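PDB 5CDD: structural polyprotein, VP3 from Israeli acute paralysis virus, which probably serves as one of the major structural proteins of the viral capsid, its jelly-roll domain helping to build the pentamers of the virion shell. Local coordinates for residues B[89-97]-B[132-140]; B[152-163]-B[234-244]. All blocks are in the same frame, centred on the assembly; numbering follows the deposited sequence.

Contact 1. Residues B[89-97]-B[132-140]; sequences GVIPVGMPC and YWRATMCYR
P96 and M95 lie over one face of the W133 indole, each above a different ring. CD of P96 sits 3.5 Å from the centroid of the five-membered ring of W133, while CB of M95 stands 4.0 Å from the centroid of its six-membered ring; both are CH-pi contacts. The M95 chain runs out extended from CB, with CG anti to the backbone N (chi1 -156°), and brings SD to 4.1 Å from CB of A135. The W133 side chain has CG between the backbone N and the carbonyl carbon (chi1 65°), which carries the indole across to the 94-96 turn. M137 folds back at chi2 and chi3: its SD approaches N of M95 at 3.5 Å, and its CE lies 3.3 Å from O of G94. Farther along, the OH of Y139 accepts a weak hydrogen bond from N of G94 (3.3 Å), V93 brings CG1 to the edge of the tyrosine ring, and CG2 of I91 meets CE1 of Y139 at 4.2 Å. Such alternation, with W133, A135, M137 and Y139 all turned inward from one strand, is how the two sheets of a viral jelly roll share a hydrophobic interior; here strand 132-144 faces strand 90-92, an outer strand of the opposing sheet within this chain, and the loop that follows it. In the second shell, F207 meets W133 edge-to-face and NE1 of W133 makes a weak hydrogen bond to O of K215. NZ of K262 donates to the buried O of G94, while V267 and V269 pack against M95.

Contact 2. Residues B[152-163]-B[234-244]; sequences RLEIFFEPGVIP and FSGFLCIRPVT
E154 and R241 face each other in a hydrogen-bonded antiparallel pair, and their side chains run side by side into a salt bridge. OE1 of E154 takes NH2 of R241 at 3.3 Å, on the syn side but 32° out of the carboxylate plane, and receives a weaker bond from NE. From outside, S185 OG bonds OE2 of E154, and the carbonyls of A183 and L178 receive NH1 of R241. CE2 of F156 lies over one face of the guanidinium, 3.4 Å from NE of R241, and CB of C239 covers a face of the F156 ring. Paired backbone bonds join E154 to R241, F156 to C239 and E158 to F237; N of G160 donates to O of S235 at 2.9 Å, from above the carbonyl plane. At the other end O of R152 accepts two donors, N of V243 at 2.7 Å and N of T244 at 3.3 Å, and N of R152 returns a bond to O of T244, while NE of R152 adds a weak bond to OG1 of T244. CB of E158 packs over the F237 ring, 3.8 Å from its centroid. The E158 carboxylate bends away at chi2 (55°); OE1 accepts N188 ND2 and N of Y195 of a neighbouring subunit, whose T194 and R196 bind OE2. L153, I155, L238 and I240 line the other face, where CG of L153 meets CG2 of I240 at 3.4 Å. V243 and T244 opposite R152 make a classic beta bulge, interrupting the antiparallel pairing of strands 150-159 and 236-247 in the four-stranded sheet of a picornavirus-like jelly roll.

How the contacts relate
From the N terminus, the chain passes through 89-97 and closes its first loop when 132-140 comes back against it; the 34 residues between include strands 101-106 and 111-118. Contact 1 is complete before contact 2 opens, so the two stand in series. Strand 132-144 leads directly to strand 150-159, and contact 2 closes a longer loop of 70 residues when 234-244 returns beside it. The contact centres lie 12 Å apart, and the two contacts touch where strand 90-92 pairs with strand 236-247, as in the probable hydrogen bond from L238 N to I91 O (2.7 Å). Contact 1 thus joins the sandwich's two sheets, whereas contact 2 knits neighbouring strands within one.

Contact 1. Residues B[89-97]-B[132-140]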
loop_
_atom_site.group_PDB
_atom_site.type_symbol
_atom_site.label_atom_id
_atom_site.label_comp_id
_atom_site.label_asym_id
_atom_site.label_seq_id
_atom_site.Cartn_x
_atom_site.Cartn_y
_atom_site.Cartn_z
ATOM N N GLY B 89 -18.720 22.608 61.473
ATOM C CA GLY B 89 -18.931 21.652 62.541
ATOM C C GLY B 89 -19.425 20.435 61.791
ATOM O O GLY B 89 -19.103 19.285 62.088
ATOM N N VAL B 90 -20.239 20.752 60.790
ATOM C CA VAL B 90 -20.889 19.808 59.892
ATOM C C VAL B 90 -20.403 20.158 58.487
ATOM O O VAL B 90 -20.631 21.266 57.997
ATOM C CB VAL B 90 -22.427 19.929 59.932
ATOM C CG1 VAL B 90 -23.046 18.878 59.023
ATOM C CG2 VAL B 90 -22.930 19.757 61.356
ATOM N N ILE B 91 -19.724 19.214 57.846
ATOM C CA ILE B 91 -19.189 19.445 56.511
ATOM C C ILE B 91 -19.766 18.522 55.444
ATOM O O ILE B 91 -19.589 17.304 55.499
ATOM C CB ILE B 91 -17.655 19.282 56.505
ATOM C CG1 ILE B 91 -17.032 20.227 57.534
ATOM C CG2 ILE B 91 -17.104 19.574 55.116
ATOM C CD1 ILE B 91 -15.538 20.076 57.675
ATOM N N PRO B 92 -20.471 19.094 54.453
ATOM C CA PRO B 92 -21.049 18.274 53.386
ATOM C C PRO B 92 -19.921 17.637 52.578
ATOM O O PRO B 92 -19.091 18.341 51.997
ATOM C CB PRO B 92 -21.841 19.287 52.561
ATOM C CG PRO B 92 -22.223 20.320 53.566
ATOM C CD PRO B 92 -20.955 20.482 54.364
ATOM N N VAL B 93 -19.880 16.309 52.554
ATOM C CA VAL B 93 -18.845 15.603 51.812
ATOM C C VAL B 93 -19.177 15.618 50.325
ATOM O O VAL B 93 -20.143 15.000 49.898
ATOM C CB VAL B 93 -18.719 14.142 52.286
ATOM C CG1 VAL B 93 -17.694 13.405 51.442
ATOM C CG2 VAL B 93 -18.315 14.110 53.748
ATOM N N GLY B 94 -18.375 16.330 49.542
ATOM C CA GLY B 94 -18.620 16.403 48.113
ATOM C C GLY B 94 -17.673 17.368 47.430
ATOM O O GLY B 94 -17.166 18.300 48.058
ATOM N N MET B 95 -17.440 17.153 46.140
ATOM C CA MET B 95 -16.534 18.001 45.376
ATOM C C MET B 95 -17.091 19.404 45.123
ATOM O O MET B 95 -16.345 20.381 45.155
ATOM C CB MET B 95 -16.180 17.322 44.050
ATOM C CG MET B 95 -14.858 17.782 43.455
ATOM S SD MET B 95 -14.261 16.684 42.153
ATOM C CE MET B 95 -14.409 17.735 40.713
ATOM N N PRO B 96 -18.408 19.523 44.862
ATOM C CA PRO B 96 -19.018 20.836 44.612
ATOM C C PRO B 96 -18.901 21.756 45.828
ATOM O O PRO B 96 -18.622 21.299 46.937
ATOM C CB PRO B 96 -20.472 20.488 44.305
ATOM C CG PRO B 96 -20.378 19.122 43.716
ATOM C CD PRO B 96 -19.390 18.449 44.629
ATOM N N CYS B 97 -19.123 23.050 45.623
ATOM C CA CYS B 97 -19.039 24.005 46.721
ATOM C C CYS B 97 -20.350 24.012 47.503
ATOM O O CYS B 97 -21.428 23.901 46.919
ATOM C CB CYS B 97 -18.737 25.406 46.187
ATOM S SG CYS B 97 -18.062 26.510 47.446
ATOM N N TYR B 132 -21.753 16.347 36.301
ATOM C CA TYR B 132 -21.700 15.358 37.371
ATOM C C TYR B 132 -20.259 15.048 37.743
ATOM O O TYR B 132 -19.350 15.212 36.931
ATOM C CB TYR B 132 -22.399 14.063 36.948
ATOM C CG TYR B 132 -23.718 14.272 36.241
ATOM C CD1 TYR B 132 -23.787 14.288 34.849
ATOM C CD2 TYR B 132 -24.895 14.470 36.960
ATOM C CE1 TYR B 132 -24.996 14.492 34.189
ATOM C CE2 TYR B 132 -26.110 14.678 36.310
ATOM C CZ TYR B 132 -26.152 14.688 34.925
ATOM O OH TYR B 132 -27.346 14.894 34.273
ATOM N N TRP B 133 -20.058 14.593 38.976
ATOM C CA TRP B 133 -18.725 14.266 39.463
ATOM C C TRP B 133 -18.686 12.934 40.200
ATOM O O TRP B 133 -19.717 12.319 40.473
ATOM C CB TRP B 133 -18.223 15.356 40.413
ATOM C CG TRP B 133 -19.029 15.452 41.678
ATOM C CD1 TRP B 133 -20.199 16.131 41.853
ATOM C CD2 TRP B 133 -18.747 14.807 42.927
ATOM N NE1 TRP B 133 -20.666 15.949 43.134
ATOM C CE2 TRP B 133 -19.794 15.141 43.814
ATOM C CE3 TRP B 133 -17.712 13.978 43.382
ATOM C CZ2 TRP B 133 -19.838 14.673 45.132
ATOM C CZ3 TRP B 133 -17.755 13.512 44.695
ATOM C CH2 TRP B 133 -18.813 13.863 45.554
ATOM N N ARG B 134 -17.470 12.513 40.527
ATOM C CA ARG B 134 -17.217 11.275 41.251
ATOM C C ARG B 134 -15.770 11.365 41.715
ATOM O O ARG B 134 -14.865 11.527 40.897
ATOM C CB ARG B 134 -17.390 10.068 40.328
ATOM C CG ARG B 134 -17.151 8.736 41.009
ATOM C CD ARG B 134 -17.087 7.606 40.001
ATOM N NE ARG B 134 -16.829 6.322 40.647
ATOM C CZ ARG B 134 -17.744 5.611 41.298
ATOM N NH1 ARG B 134 -18.989 6.055 41.387
ATOM N NH2 ARG B 134 -17.414 4.460 41.866
ATOM N N ALA B 135 -15.545 11.278 43.023
ATOM C CA ALA B 135 -14.188 11.373 43.539
ATOM C C ALA B 135 -14.059 11.020 45.012
ATOM O O ALA B 135 -15.051 10.837 45.719
ATOM C CB ALA B 135 -13.649 12.781 43.301
ATOM N N THR B 136 -12.812 10.916 45.459
ATOM C CA THR B 136 -12.503 10.617 46.847
ATOM C C THR B 136 -12.202 11.958 47.498
ATOM O O THR B 136 -11.206 12.602 47.173
ATOM C CB THR B 136 -11.264 9.708 46.965
ATOM O OG1 THR B 136 -11.551 8.429 46.384
ATOM C CG2 THR B 136 -10.875 9.523 48.419
ATOM N N MET B 137 -13.074 12.387 48.402
ATOM C CA MET B 137 -12.894 13.664 49.075
ATOM C C MET B 137 -11.909 13.567 50.227
ATOM O O MET B 137 -12.015 12.682 51.077
ATOM C CB MET B 137 -14.238 14.185 49.579
ATOM C CG MET B 137 -15.252 14.410 48.471
ATOM S SD MET B 137 -14.549 15.335 47.088
ATOM C CE MET B 137 -14.193 16.908 47.870
ATOM N N CYS B 138 -10.950 14.486 50.249
ATOM C CA CYS B 138 -9.939 14.500 51.295
ATOM C C CYS B 138 -10.036 15.760 52.141
ATOM O O CYS B 138 -10.220 16.863 51.621
ATOM C CB CYS B 138 -8.549 14.396 50.676
ATOM S SG CYS B 138 -8.315 12.904 49.698
ATOM N N TYR B 139 -9.907 15.580 53.451
ATOM C CA TYR B 139 -9.990 16.683 54.396
ATOM C C TYR B 139 -8.886 16.562 55.439
ATOM O O TYR B 139 -8.663 15.484 55.987
ATOM C CB TYR B 139 -11.354 16.656 55.096
ATOM C CG TYR B 139 -12.533 16.715 54.150
ATOM C CD1 TYR B 139 -12.953 17.927 53.607
ATOM C CD2 TYR B 139 -13.214 15.554 53.778
ATOM C CE1 TYR B 139 -14.024 17.987 52.717
ATOM C CE2 TYR B 139 -14.288 15.602 52.883
ATOM C CZ TYR B 139 -14.686 16.823 52.358
ATOM O OH TYR B 139 -15.738 16.884 51.468
ATOM N N ARG B 140 -8.187 17.662 55.699
ATOM C CA ARG B 140 -7.138 17.665 56.710
ATOM C C ARG B 140 -7.594 18.577 57.835
ATOM O O ARG B 140 -7.871 19.753 57.614
ATOM C CB ARG B 140 -5.814 18.167 56.132
ATOM C CG ARG B 140 -4.663 18.161 57.128
ATOM C CD ARG B 140 -3.314 18.188 56.412
ATOM N NE ARG B 140 -3.120 19.398 55.617
ATOM C CZ ARG B 140 -2.641 20.545 56.086
ATOM N NH1 ARG B 140 -2.297 20.650 57.357
ATOM N NH2 ARG B 140 -2.514 21.588 55.279
#

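Contact 2. Residues B[152-163]-B[234-244]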
loop_
_atom_site.group_PDB
_atom_site.type_symbol
_atom_site.label_atom_id
_atom_site.label_comp_id
_atom_site.label_asym_id
_atom_site.label_seq_id
_atom_site.Cartn_x
_atom_site.Cartn_y
_atom_site.Cartn_z
ATOM N N ARG B 152 -10.290 15.567 73.225
ATOM C CA ARG B 152 -10.426 14.672 72.086
ATOM C C ARG B 152 -11.554 15.085 71.157
ATOM O O ARG B 152 -12.697 15.232 71.581
ATOM C CB ARG B 152 -10.658 13.244 72.573
ATOM C CG ARG B 152 -9.419 12.600 73.155
ATOM C CD ARG B 152 -9.720 11.898 74.471
ATOM N NE ARG B 152 -10.745 10.874 74.327
ATOM C CZ ARG B 152 -10.621 9.792 73.568
ATOM N NH1 ARG B 152 -9.508 9.586 72.879
ATOM N NH2 ARG B 152 -11.621 8.922 73.486
ATOM N N LEU B 153 -11.221 15.261 69.883
ATOM C CA LEU B 153 -12.195 15.665 68.881
ATOM C C LEU B 153 -12.637 14.446 68.073
ATOM O O LEU B 153 -11.826 13.587 67.733
ATOM C CB LEU B 153 -11.567 16.727 67.970
ATOM C CG LEU B 153 -12.462 17.741 67.256
ATOM C CD1 LEU B 153 -13.346 18.474 68.256
ATOM C CD2 LEU B 153 -11.579 18.726 66.509
ATOM N N GLU B 154 -13.931 14.371 67.781
ATOM C CA GLU B 154 -14.482 13.255 67.022
ATOM C C GLU B 154 -14.943 13.708 65.645
ATOM O O GLU B 154 -15.601 14.740 65.508
ATOM C CB GLU B 154 -15.663 12.645 67.774
ATOM C CG GLU B 154 -16.463 11.626 66.981
ATOM C CD GLU B 154 -17.741 11.212 67.690
ATOM O OE1 GLU B 154 -18.563 12.098 68.013
ATOM O OE2 GLU B 154 -17.925 9.997 67.919
ATOM N N ILE B 155 -14.591 12.933 64.626
ATOM C CA ILE B 155 -14.982 13.240 63.258
ATOM C C ILE B 155 -15.521 11.953 62.647
ATOM O O ILE B 155 -14.766 11.011 62.416
ATOM C CB ILE B 155 -13.781 13.728 62.423
ATOM C CG1 ILE B 155 -13.094 14.903 63.123
ATOM C CG2 ILE B 155 -14.253 14.155 61.042
ATOM C CD1 ILE B 155 -11.656 14.631 63.531
ATOM N N PHE B 156 -16.825 11.910 62.399
ATOM C CA PHE B 156 -17.438 10.719 61.829
ATOM C C PHE B 156 -18.163 11.031 60.528
ATOM O O PHE B 156 -18.486 12.186 60.247
ATOM C CB PHE B 156 -18.400 10.081 62.845
ATOM C CG PHE B 156 -19.626 10.903 63.140
ATOM C CD1 PHE B 156 -20.790 10.735 62.393
ATOM C CD2 PHE B 156 -19.620 11.842 64.168
ATOM C CE1 PHE B 156 -21.931 11.489 62.666
ATOM C CE2 PHE B 156 -20.755 12.600 64.447
ATOM C CZ PHE B 156 -21.913 12.422 63.693
ATOM N N PHE B 157 -18.404 9.993 59.732
ATOM C CA PHE B 157 -19.085 10.149 58.453
ATOM C C PHE B 157 -20.477 9.531 58.466
ATOM O O PHE B 157 -20.670 8.397 58.914
ATOM C CB PHE B 157 -18.266 9.511 57.327
ATOM C CG PHE B 157 -18.954 9.542 55.988
ATOM C CD1 PHE B 157 -19.182 10.749 55.334
ATOM C CD2 PHE B 157 -19.405 8.366 55.395
ATOM C CE1 PHE B 157 -19.851 10.784 54.108
ATOM C CE2 PHE B 157 -20.074 8.392 54.172
ATOM C CZ PHE B 157 -20.298 9.603 53.529
ATOM N N GLU B 158 -21.440 10.292 57.959
ATOM C CA GLU B 158 -22.822 9.849 57.882
ATOM C C GLU B 158 -23.295 9.968 56.437
ATOM O O GLU B 158 -23.361 11.065 55.881
ATOM C CB GLU B 158 -23.697 10.706 58.803
ATOM C CG GLU B 158 -25.204 10.501 58.657
ATOM C CD GLU B 158 -25.638 9.053 58.822
ATOM O OE1 GLU B 158 -25.081 8.353 59.692
ATOM O OE2 GLU B 158 -26.551 8.617 58.088
ATOM N N PRO B 159 -23.612 8.832 55.801
ATOM C CA PRO B 159 -24.078 8.836 54.414
ATOM C C PRO B 159 -25.549 9.221 54.319
ATOM O O PRO B 159 -26.327 8.957 55.235
ATOM C CB PRO B 159 -23.834 7.400 53.976
ATOM C CG PRO B 159 -24.149 6.636 55.222
ATOM C CD PRO B 159 -23.442 7.451 56.291
ATOM N N GLY B 160 -25.928 9.850 53.213
ATOM C CA GLY B 160 -27.316 10.234 53.037
ATOM C C GLY B 160 -27.573 11.723 53.139
ATOM O O GLY B 160 -26.646 12.530 53.098
ATOM N N VAL B 161 -28.847 12.081 53.274
ATOM C CA VAL B 161 -29.254 13.476 53.373
ATOM C C VAL B 161 -28.617 14.155 54.578
ATOM O O VAL B 161 -28.335 13.515 55.592
ATOM C CB VAL B 161 -30.787 13.603 53.493
ATOM C CG1 VAL B 161 -31.199 15.063 53.389
ATOM C CG2 VAL B 161 -31.462 12.780 52.412
ATOM N N ILE B 162 -28.398 15.458 54.459
ATOM C CA ILE B 162 -27.795 16.238 55.530
ATOM C C ILE B 162 -28.863 17.059 56.248
ATOM O O ILE B 162 -29.565 17.853 55.623
ATOM C CB ILE B 162 -26.736 17.208 54.967
ATOM C CG1 ILE B 162 -25.742 16.442 54.094
ATOM C CG2 ILE B 162 -26.013 17.911 56.106
ATOM C CD1 ILE B 162 -24.752 17.332 53.374
ATOM N N PRO B 163 -29.009 16.867 57.571
ATOM C CA PRO B 163 -30.011 17.625 58.330
ATOM C C PRO B 163 -29.708 19.112 58.181
ATOM O O PRO B 163 -28.674 19.585 58.652
ATOM C CB PRO B 163 -29.801 17.134 59.759
ATOM C CG PRO B 163 -29.336 15.725 59.563
ATOM C CD PRO B 163 -28.346 15.872 58.432
ATOM N N PHE B 234 -23.997 15.773 47.207
ATOM C CA PHE B 234 -23.031 15.413 48.241
ATOM C C PHE B 234 -22.854 13.985 48.752
ATOM O O PHE B 234 -21.727 13.583 49.027
ATOM C CB PHE B 234 -23.208 16.373 49.415
ATOM C CG PHE B 234 -22.839 17.787 49.075
ATOM C CD1 PHE B 234 -21.510 18.138 48.866
ATOM C CD2 PHE B 234 -23.821 18.753 48.897
ATOM C CE1 PHE B 234 -21.163 19.430 48.481
ATOM C CE2 PHE B 234 -23.484 20.051 48.511
ATOM C CZ PHE B 234 -22.154 20.388 48.302
ATOM N N SER B 235 -23.926 13.217 48.903
ATOM C CA SER B 235 -23.800 11.826 49.368
ATOM C C SER B 235 -23.641 11.632 50.875
ATOM O O SER B 235 -23.769 10.512 51.370
ATOM C CB SER B 235 -22.616 11.123 48.689
ATOM O OG SER B 235 -21.424 11.279 49.452
ATOM N N GLY B 236 -23.342 12.702 51.602
ATOM C CA GLY B 236 -23.181 12.565 53.038
ATOM C C GLY B 236 -22.537 13.773 53.682
ATOM O O GLY B 236 -22.498 14.850 53.089
ATOM N N PHE B 237 -22.022 13.596 54.895
ATOM C CA PHE B 237 -21.391 14.697 55.606
ATOM C C PHE B 237 -20.487 14.232 56.739
ATOM O O PHE B 237 -20.597 13.104 57.223
ATOM C CB PHE B 237 -22.468 15.638 56.163
ATOM C CG PHE B 237 -23.320 15.024 57.245
ATOM C CD1 PHE B 237 -22.910 15.051 58.577
ATOM C CD2 PHE B 237 -24.533 14.411 56.935
ATOM C CE1 PHE B 237 -23.693 14.479 59.583
ATOM C CE2 PHE B 237 -25.323 13.835 57.934
ATOM C CZ PHE B 237 -24.901 13.871 59.259
ATOM N N LEU B 238 -19.578 15.114 57.142
ATOM C CA LEU B 238 -18.662 14.840 58.240
ATOM C C LEU B 238 -19.136 15.681 59.411
ATOM O O LEU B 238 -19.703 16.753 59.217
ATOM C CB LEU B 238 -17.234 15.246 57.881
ATOM C CG LEU B 238 -16.450 14.391 56.894
ATOM C CD1 LEU B 238 -15.110 15.031 56.628
ATOM C CD2 LEU B 238 -16.243 13.006 57.456
ATOM N N CYS B 239 -18.897 15.202 60.623
ATOM C CA CYS B 239 -19.319 15.933 61.804
ATOM C C CYS B 239 -18.201 15.968 62.836
ATOM O O CYS B 239 -17.663 14.926 63.217
ATOM C CB CYS B 239 -20.569 15.279 62.392
ATOM S SG CYS B 239 -21.404 16.272 63.634
ATOM N N ILE B 240 -17.853 17.172 63.281
ATOM C CA ILE B 240 -16.793 17.353 64.266
ATOM C C ILE B 240 -17.378 17.683 65.642
ATOM O O ILE B 240 -17.820 18.807 65.889
ATOM C CB ILE B 240 -15.833 18.482 63.833
ATOM C CG1 ILE B 240 -15.333 18.215 62.412
ATOM C CG2 ILE B 240 -14.656 18.563 64.792
ATOM C CD1 ILE B 240 -14.445 19.305 61.854
ATOM N N ARG B 241 -17.373 16.695 66.535
ATOM C CA ARG B 241 -17.910 16.867 67.882
ATOM C C ARG B 241 -16.899 16.439 68.939
ATOM O O ARG B 241 -16.218 15.426 68.783
ATOM C CB ARG B 241 -19.185 16.035 68.052
ATOM C CG ARG B 241 -20.240 16.282 66.994
ATOM C CD ARG B 241 -21.504 15.487 67.276
ATOM N NE ARG B 241 -21.228 14.070 67.485
ATOM C CZ ARG B 241 -22.164 13.130 67.556
ATOM N NH1 ARG B 241 -23.443 13.457 67.430
ATOM N NH2 ARG B 241 -21.823 11.865 67.755
ATOM N N PRO B 242 -16.787 17.210 70.031
ATOM C CA PRO B 242 -15.842 16.868 71.096
ATOM C C PRO B 242 -16.278 15.616 71.855
ATOM O O PRO B 242 -17.444 15.481 72.221
ATOM C CB PRO B 242 -15.865 18.107 71.992
ATOM C CG PRO B 242 -16.263 19.211 71.054
ATOM C CD PRO B 242 -17.340 18.560 70.236
ATOM N N VAL B 243 -15.345 14.696 72.077
ATOM C CA VAL B 243 -15.637 13.475 72.823
ATOM C C VAL B 243 -15.261 13.767 74.271
ATOM O O VAL B 243 -15.952 13.365 75.208
ATOM C CB VAL B 243 -14.795 12.285 72.314
ATOM C CG1 VAL B 243 -14.989 11.081 73.221
ATOM C CG2 VAL B 243 -15.200 11.938 70.900
ATOM N N THR B 244 -14.149 14.478 74.424
ATOM C CA THR B 244 -13.628 14.882 75.723
ATOM C C THR B 244 -13.493 16.399 75.689
ATOM O O THR B 244 -12.808 16.949 74.827
ATOM C CB THR B 244 -12.246 14.253 75.989
ATOM O OG1 THR B 244 -12.385 12.832 76.110
ATOM C CG2 THR B 244 -11.635 14.816 77.265
#